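Local coordinates for histidine triad (HIT) protein (Sinorhizobium meliloti, PDB 3NRD) that probably binds nucleotides and acts catalytically on them through its C-terminal histidine triad domain, as other members of the HIT family do, at residues G19-L23 and C24-L28; P118-E121 and E122-R125; R99-D103 and P104-G108. All coordinates share one frame; numbering follows the deposited sequence.

Contact 1. Residues G19-L23 and C24-L28; sequences GTLGL and CQMRL
Gly19 to Leu21 pair with Cys24 to Met26 in a tight beta hairpin, the first of the HIT domain, where strand 15-20 at the edge of the antiparallel sheet turns back into strand 24-29. Two backbone hydrogen bonds close it. Leu21 N gives a nearly straight bond (171° at the hydrogen) to Cys24 O at 2.8 Å, next to the turn, and Met26 N donates to Gly19 O, also at 2.8 Å. Between these bonds Thr20 and Gln25 form a non-hydrogen-bonded pair, their CA atoms 4.2 Å apart and their side chains running alongside each other on the same face. The amide of Gln25 is bound to Gln42.

The apolar packing lies on the other face, with helix 54-75. Leu21 lays its branch obliquely across the selenomethionine Met26, and its CG is set beside the backbone N (chi1 -62°), which brings that carbon to 4.0 Å from Met26 CG. Replacing Leu21 with an alanine would probably leave the selenium of Met26 without its leucine neighbour and open a gap beside Val67 of the helix.

Polar groups of the turn itself are met from that same helix: the carboxylate of Glu63 accepts from Leu23 N with one oxygen and from Cys24 N with the other. Between the two apolar side chains, Leu21 CD2 comes 3.9 Å from Met26 SE.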
loop_
_atom_site.group_PDB
_atom_site.type_symbol
_atom_site.label_atom_id
_atom_site.label_comp_id
_atom_site.label_asym_id
_atom_site.label_seq_id
_atom_site.Cartn_x
_atom_site.Cartn_y
_atom_site.Cartn_z
ATOM N N GLY A 19 -5.829 -17.093 10.494
ATOM C CA GLY A 19 -7.278 -16.909 10.496
ATOM C C GLY A 19 -7.797 -16.344 9.189
ATOM O O GLY A 19 -7.041 -16.032 8.282
ATOM N N THR A 20 -9.108 -16.233 9.121
ATOM C CA THR A 20 -9.813 -15.643 7.999
ATOM C C THR A 20 -10.752 -14.620 8.563
ATOM O O THR A 20 -11.279 -14.816 9.653
ATOM C CB THR A 20 -10.583 -16.738 7.245
ATOM O OG1 THR A 20 -9.641 -17.747 6.844
ATOM C CG2 THR A 20 -11.278 -16.191 6.014
ATOM N N LEU A 21 -10.934 -13.535 7.829
ATOM C CA LEU A 21 -11.927 -12.506 8.107
ATOM C C LEU A 21 -13.136 -12.871 7.248
ATOM O O LEU A 21 -13.426 -14.060 7.145
ATOM C CB LEU A 21 -11.336 -11.123 7.843
ATOM C CG LEU A 21 -10.135 -10.725 8.711
ATOM C CD1 LEU A 21 -9.635 -9.343 8.290
ATOM C CD2 LEU A 21 -10.442 -10.756 10.210
ATOM N N GLY A 22 -13.873 -11.929 6.678
ATOM C CA GLY A 22 -14.966 -12.272 5.775
ATOM C C GLY A 22 -14.502 -12.536 4.358
ATOM O O GLY A 22 -14.801 -13.556 3.736
ATOM N N LEU A 23 -13.813 -11.562 3.824
ATOM C CA LEU A 23 -13.292 -11.647 2.484
ATOM C C LEU A 23 -11.863 -12.201 2.470
ATOM O O LEU A 23 -11.544 -12.996 1.582
ATOM C CB LEU A 23 -13.310 -10.275 1.843
ATOM C CG LEU A 23 -12.695 -10.146 0.443
ATOM C CD1 LEU A 23 -13.370 -11.063 -0.541
ATOM C CD2 LEU A 23 -12.776 -8.666 0.016
ATOM N N CYS A 24 -11.022 -11.741 3.405
ATOM C CA CYS A 24 -9.586 -11.985 3.360
ATOM C C CYS A 24 -9.129 -13.090 4.304
ATOM O O CYS A 24 -9.516 -13.096 5.469
ATOM C CB CYS A 24 -8.817 -10.737 3.709
ATOM S SG CYS A 24 -8.884 -9.474 2.443
ATOM N N GLN A 25 -8.323 -14.024 3.791
ATOM C CA GLN A 25 -7.464 -14.847 4.624
ATOM C C GLN A 25 -6.356 -13.958 5.186
ATOM O O GLN A 25 -5.886 -13.056 4.489
ATOM C CB GLN A 25 -6.824 -15.966 3.829
ATOM C CG GLN A 25 -7.791 -17.062 3.407
ATOM C CD GLN A 25 -7.165 -18.107 2.503
ATOM O OE1 GLN A 25 -5.956 -18.275 2.495
ATOM N NE2 GLN A 25 -8.005 -18.801 1.707
HETATM N N MSE A 26 -5.957 -14.222 6.432
HETATM C CA MSE A 26 -4.868 -13.513 7.096
HETATM C C MSE A 26 -3.706 -14.456 7.277
HETATM O O MSE A 26 -3.885 -15.592 7.756
HETATM C CB MSE A 26 -5.260 -13.036 8.485
HETATM C CG MSE A 26 -6.326 -12.032 8.521
HETATM SE SE MSE A 26 -6.638 -11.355 10.355
HETATM C CE MSE A 26 -4.866 -10.703 10.565
ATOM N N ARG A 27 -2.517 -13.989 6.920
ATOM C CA ARG A 27 -1.303 -14.734 7.178
ATOM C C ARG A 27 -0.275 -13.844 7.810
ATOM O O ARG A 27 -0.227 -12.685 7.517
ATOM C CB ARG A 27 -0.739 -15.305 5.903
ATOM C CG ARG A 27 -1.701 -16.221 5.218
ATOM C CD ARG A 27 -1.133 -16.827 3.974
ATOM N NE ARG A 27 -0.298 -18.002 4.192
ATOM C CZ ARG A 27 -0.737 -19.222 4.478
ATOM N NH1 ARG A 27 -2.025 -19.471 4.681
ATOM N NH2 ARG A 27 0.141 -20.212 4.593
ATOM N N LEU A 28 0.549 -14.425 8.666
ATOM C CA LEU A 28 1.677 -13.735 9.260
ATOM C C LEU A 28 2.827 -14.041 8.356
ATOM O O LEU A 28 3.166 -15.211 8.207
ATOM C CB LEU A 28 1.951 -14.268 10.676
ATOM C CG LEU A 28 3.191 -13.783 11.423
ATOM C CD1 LEU A 28 3.047 -12.261 11.822
ATOM C CD2 LEU A 28 3.483 -14.699 12.621
#

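Contact 2. Residues P118-E121 and E122-R125; sequences PWPE and EEHR
Trp119 and His124 lean across each other at the start of helix 121-134, for which Pro120 is the N-cap. The tryptophan CB meets the rim of the imidazole, 3.7 Å from His124 CD2, while Trp119 CE3 lies 3.8 Å from His124 CA. Phe127, further along the helix, also meets the indole, its ring plane about 15° from it.

His124 owes its position to a first torsion (chi1 67°) that sets CG between the backbone N and the carbonyl carbon and folds the ring back over the first turn. There Glu121 O sits 3.2 Å above the imidazole plane, over its centre, and Trp119 O lies at the edge. The backbone beneath is ordinary helix: His124 N bonds to Pro120 O at 3.0 Å and Arg125 N to Glu121 O at 3.1 Å.

In the conformer described Glu121 reaches Arg125, its carboxylate turned 43° from the guanidinium. Arg125 NH1 meets the anti lone pair of Glu121 OE2 at 2.7 Å, in the guanidinium plane. The glutamate's second conformer makes the permanence of this exposed salt bridge doubtful. Around the imidazole, the carbonyl oxygen would probably favour positive charge while the helix start opposes it, leaving the net shift unsettled.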
loop_
_atom_site.group_PDB
_atom_site.type_symbol
_atom_site.label_atom_id
_atom_site.label_comp_id
_atom_site.label_asym_id
_atom_site.label_seq_id
_atom_site.Cartn_x
_atom_site.Cartn_y
_atom_site.Cartn_z
ATOM N N PRO A 118 12.959 -16.380 10.323
ATOM C CA PRO A 118 11.677 -17.033 10.608
ATOM C C PRO A 118 11.219 -16.937 12.082
ATOM O O PRO A 118 12.021 -16.786 12.974
ATOM C CB PRO A 118 11.929 -18.491 10.203
ATOM C CG PRO A 118 13.395 -18.670 10.308
ATOM C CD PRO A 118 13.986 -17.351 9.906
ATOM N N TRP A 119 9.919 -16.981 12.305
ATOM C CA TRP A 119 9.366 -16.871 13.641
ATOM C C TRP A 119 9.543 -18.203 14.367
ATOM O O TRP A 119 9.250 -19.244 13.793
ATOM C CB TRP A 119 7.868 -16.589 13.601
ATOM C CG TRP A 119 7.439 -15.175 13.354
ATOM C CD1 TRP A 119 7.317 -14.551 12.150
ATOM C CD2 TRP A 119 7.024 -14.230 14.339
ATOM N NE1 TRP A 119 6.878 -13.270 12.318
ATOM C CE2 TRP A 119 6.684 -13.042 13.658
ATOM C CE3 TRP A 119 6.896 -14.271 15.735
ATOM C CZ2 TRP A 119 6.224 -11.899 14.324
ATOM C CZ3 TRP A 119 6.454 -13.119 16.406
ATOM C CH2 TRP A 119 6.112 -11.960 15.694
ATOM N N PRO A 120 10.028 -18.172 15.622
ATOM C CA PRO A 120 9.867 -19.372 16.448
ATOM C C PRO A 120 8.397 -19.779 16.546
ATOM O O PRO A 120 7.537 -18.920 16.559
ATOM C CB PRO A 120 10.429 -18.950 17.806
ATOM C CG PRO A 120 11.475 -17.912 17.461
ATOM C CD PRO A 120 10.925 -17.182 16.250
ATOM N N GLU A 121 8.153 -21.088 16.562
ATOM C CA GLU A 121 6.817 -21.678 16.548
ATOM C C GLU A 121 5.903 -21.053 17.604
ATOM O O GLU A 121 4.900 -20.404 17.276
ATOM C CB GLU A 121 6.957 -23.200 16.731
ATOM C CG GLU A 121 5.702 -24.006 16.987
ATOM C CD GLU A 121 4.712 -23.956 15.863
ATOM O OE1 GLU A 121 5.143 -23.721 14.711
ATOM O OE2 GLU A 121 3.511 -24.189 16.135
ATOM N N GLU A 122 6.261 -21.249 18.870
ATOM C CA GLU A 122 5.393 -20.770 19.960
ATOM C C GLU A 122 5.210 -19.245 19.944
ATOM O O GLU A 122 4.081 -18.766 20.160
ATOM C CB GLU A 122 5.851 -21.232 21.357
ATOM C CG GLU A 122 5.045 -20.548 22.489
ATOM C CD GLU A 122 5.075 -21.298 23.764
ATOM O OE1 GLU A 122 6.106 -21.252 24.466
ATOM O OE2 GLU A 122 4.040 -21.924 24.077
ATOM N N GLU A 123 6.289 -18.511 19.660
ATOM C CA GLU A 123 6.205 -17.057 19.591
ATOM C C GLU A 123 5.199 -16.585 18.531
ATOM O O GLU A 123 4.419 -15.671 18.808
ATOM C CB GLU A 123 7.583 -16.441 19.379
ATOM C CG GLU A 123 8.354 -16.351 20.688
ATOM C CD GLU A 123 9.849 -16.281 20.495
ATOM O OE1 GLU A 123 10.290 -15.493 19.640
ATOM O OE2 GLU A 123 10.572 -17.017 21.204
ATOM N N HIS A 124 5.176 -17.207 17.345
ATOM C CA HIS A 124 4.127 -16.796 16.368
ATOM C C HIS A 124 2.717 -17.229 16.764
ATOM O O HIS A 124 1.749 -16.520 16.436
ATOM C CB HIS A 124 4.431 -17.133 14.881
ATOM C CG HIS A 124 4.476 -18.573 14.512
ATOM N ND1 HIS A 124 3.339 -19.346 14.384
ATOM C CD2 HIS A 124 5.508 -19.339 14.075
ATOM C CE1 HIS A 124 3.680 -20.547 13.959
ATOM N NE2 HIS A 124 4.986 -20.565 13.747
ATOM N N ARG A 125 2.588 -18.328 17.495
ATOM C CA ARG A 125 1.268 -18.715 18.023
ATOM C C ARG A 125 0.767 -17.673 19.034
ATOM O O ARG A 125 -0.389 -17.261 18.970
ATOM C CB ARG A 125 1.269 -20.151 18.602
ATOM C CG ARG A 125 1.384 -21.257 17.528
ATOM C CD ARG A 125 0.741 -22.584 17.958
ATOM N NE ARG A 125 1.153 -22.976 19.312
ATOM C CZ ARG A 125 2.227 -23.701 19.651
ATOM N NH1 ARG A 125 3.052 -24.234 18.751
ATOM N NH2 ARG A 125 2.458 -23.921 20.945
#

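Contact 3. Residues R99-D103 and P104-G108; sequences RREGD and PNWPG
The indole of Trp106 is packed between Glu101 on one face and Pro107 on the other. Glu101 CA makes a CH-pi contact almost exactly above the five-membered ring, 3.4 Å from its centroid and 6° off the normal, with Arg100 C nearer the rim on the same side. Pro107 CB lies over the opposite face, placed there after a cis peptide bond, and at the edge Arg99 CB comes within 3.7 Å of Trp106 CZ3.

The second flat group, the Arg99 guanidinium, has Trp106 CE3 over one face and its hydrogen-bond partners round its edge. It takes Asp103 side-on, NE to OD2 at 2.8 Å and NH2 to OD1 at 2.9 Å, both on the syn side of the carboxylate. Its far end then closes on a single acceptor, Gly108 O, 2.8 Å from NH1 and 3.0 Å from NH2. Bends at chi2 (-67°) and chi3 (-57°) curl the chain back to make this double grip possible.

Two type II turns, Arg100-Asp103 and Asp103-Trp106, share Asp103 and fold the loop round this core. In the second, Trp106 N donates to Asp103 O at 3.1 Å. Asp103 OD2 also accepts from Arg100 N, on the opposite face of the carboxylate from Arg99 NE.

With Asn81 taking the other hydrogen of NH1, all five guanidinium hydrogens have acceptors. This buried charge is probably well neutralised and its plane fixed, holding a loop whose Pro107 bonds to Asn87 of the second subunit.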
loop_
_atom_site.group_PDB
_atom_site.type_symbol
_atom_site.label_atom_id
_atom_site.label_comp_id
_atom_site.label_asym_id
_atom_site.label_seq_id
_atom_site.Cartn_x
_atom_site.Cartn_y
_atom_site.Cartn_z
ATOM N N ARG A 99 5.631 -0.807 12.201
ATOM C CA ARG A 99 6.954 -0.185 12.132
ATOM C C ARG A 99 7.246 0.774 13.287
ATOM O O ARG A 99 6.336 1.334 13.916
ATOM C CB ARG A 99 7.133 0.646 10.872
ATOM C CG ARG A 99 6.830 -0.030 9.579
ATOM C CD ARG A 99 7.777 -1.132 9.240
ATOM N NE ARG A 99 9.185 -0.739 9.183
ATOM C CZ ARG A 99 9.842 -0.247 8.139
ATOM N NH1 ARG A 99 9.237 -0.008 6.980
ATOM N NH2 ARG A 99 11.151 -0.002 8.262
ATOM N N ARG A 100 8.539 1.005 13.501
ATOM C CA ARG A 100 8.966 1.985 14.451
ATOM C C ARG A 100 10.393 2.402 14.122
ATOM O O ARG A 100 11.168 1.636 13.541
ATOM C CB ARG A 100 8.851 1.425 15.875
ATOM C CG ARG A 100 9.915 0.379 16.264
ATOM C CD ARG A 100 9.299 -0.796 16.967
ATOM N NE ARG A 100 8.626 -0.428 18.216
ATOM C CZ ARG A 100 7.490 -0.966 18.691
ATOM N NH1 ARG A 100 6.794 -1.892 18.007
ATOM N NH2 ARG A 100 7.021 -0.547 19.877
ATOM N N GLU A 101 10.728 3.617 14.497
ATOM C CA GLU A 101 12.096 4.103 14.383
ATOM C C GLU A 101 13.061 3.127 15.033
ATOM O O GLU A 101 12.811 2.602 16.123
ATOM C CB GLU A 101 12.237 5.498 14.974
ATOM C CG GLU A 101 13.655 6.103 14.817
ATOM C CD GLU A 101 13.753 7.531 15.340
ATOM O OE1 GLU A 101 12.717 8.065 15.790
ATOM O OE2 GLU A 101 14.861 8.113 15.302
ATOM N N GLY A 102 14.133 2.858 14.298
ATOM C CA GLY A 102 15.158 1.938 14.732
ATOM C C GLY A 102 14.910 0.501 14.329
ATOM O O GLY A 102 15.759 -0.328 14.596
ATOM N N ASP A 103 13.770 0.178 13.706
ATOM C CA ASP A 103 13.505 -1.209 13.294
ATOM C C ASP A 103 14.336 -1.460 12.040
ATOM O O ASP A 103 14.954 -0.533 11.552
ATOM C CB ASP A 103 11.987 -1.504 13.143
ATOM C CG ASP A 103 11.358 -0.913 11.890
ATOM O OD1 ASP A 103 12.035 -0.469 10.960
ATOM O OD2 ASP A 103 10.114 -0.879 11.834
ATOM N N PRO A 104 14.397 -2.701 11.545
ATOM C CA PRO A 104 15.335 -2.922 10.459
ATOM C C PRO A 104 14.977 -2.128 9.199
ATOM O O PRO A 104 13.831 -2.124 8.770
ATOM C CB PRO A 104 15.237 -4.440 10.236
ATOM C CG PRO A 104 15.015 -4.947 11.601
ATOM C CD PRO A 104 13.940 -3.986 12.087
ATOM N N ASN A 105 15.972 -1.386 8.715
ATOM C CA ASN A 105 15.899 -0.531 7.539
ATOM C C ASN A 105 15.031 0.729 7.691
ATOM O O ASN A 105 14.815 1.438 6.708
ATOM C CB ASN A 105 15.427 -1.333 6.315
ATOM C CG ASN A 105 15.895 -0.715 4.989
ATOM O OD1 ASN A 105 17.048 -0.288 4.866
ATOM N ND2 ASN A 105 15.015 -0.688 4.002
ATOM N N TRP A 106 14.570 1.030 8.906
ATOM C CA TRP A 106 13.848 2.257 9.136
ATOM C C TRP A 106 14.665 3.436 8.615
ATOM O O TRP A 106 15.880 3.482 8.855
ATOM C CB TRP A 106 13.598 2.473 10.623
ATOM C CG TRP A 106 12.932 3.761 10.901
ATOM C CD1 TRP A 106 13.533 4.982 11.142
ATOM C CD2 TRP A 106 11.539 3.987 10.965
ATOM N NE1 TRP A 106 12.579 5.935 11.361
ATOM C CE2 TRP A 106 11.347 5.355 11.251
ATOM C CE3 TRP A 106 10.425 3.167 10.810
ATOM C CZ2 TRP A 106 10.072 5.921 11.397
ATOM C CZ3 TRP A 106 9.166 3.727 10.960
ATOM C CH2 TRP A 106 9.002 5.088 11.241
ATOM N N PRO A 107 14.016 4.389 7.903
ATOM C CA PRO A 107 12.614 4.501 7.518
ATOM C C PRO A 107 12.246 3.860 6.169
ATOM O O PRO A 107 11.124 4.065 5.699
ATOM C CB PRO A 107 12.416 6.022 7.452
ATOM C CG PRO A 107 13.678 6.517 6.946
ATOM C CD PRO A 107 14.766 5.568 7.448
ATOM N N GLY A 108 13.125 3.059 5.575
ATOM C CA GLY A 108 12.872 2.471 4.266
ATOM C C GLY A 108 11.858 1.344 4.304
ATOM O O GLY A 108 11.346 0.967 5.385
#

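How the contacts relate
Contact 1 is the most interior of the three, partly buried at the sheet, and relies on backbone bonds and apolar packing; contacts 2 and 3 are surface contacts in which charged side chains play a larger part. Contact 3 starts at the end of strand 94-99 and runs into the loop that leads to the final helix, where contact 2 lies, yet their nearest atoms are about 10 Å apart. Only contacts 1 and 2 touch: Leu28 CD2 of the hairpin packs 3.5 Å from His124 CB. Contact 3 lies across the chain's centre from contact 1, and it alone meets the second subunit. Its arginine is gripped by several partners, unlike the single-bond salt bridge of contact 2.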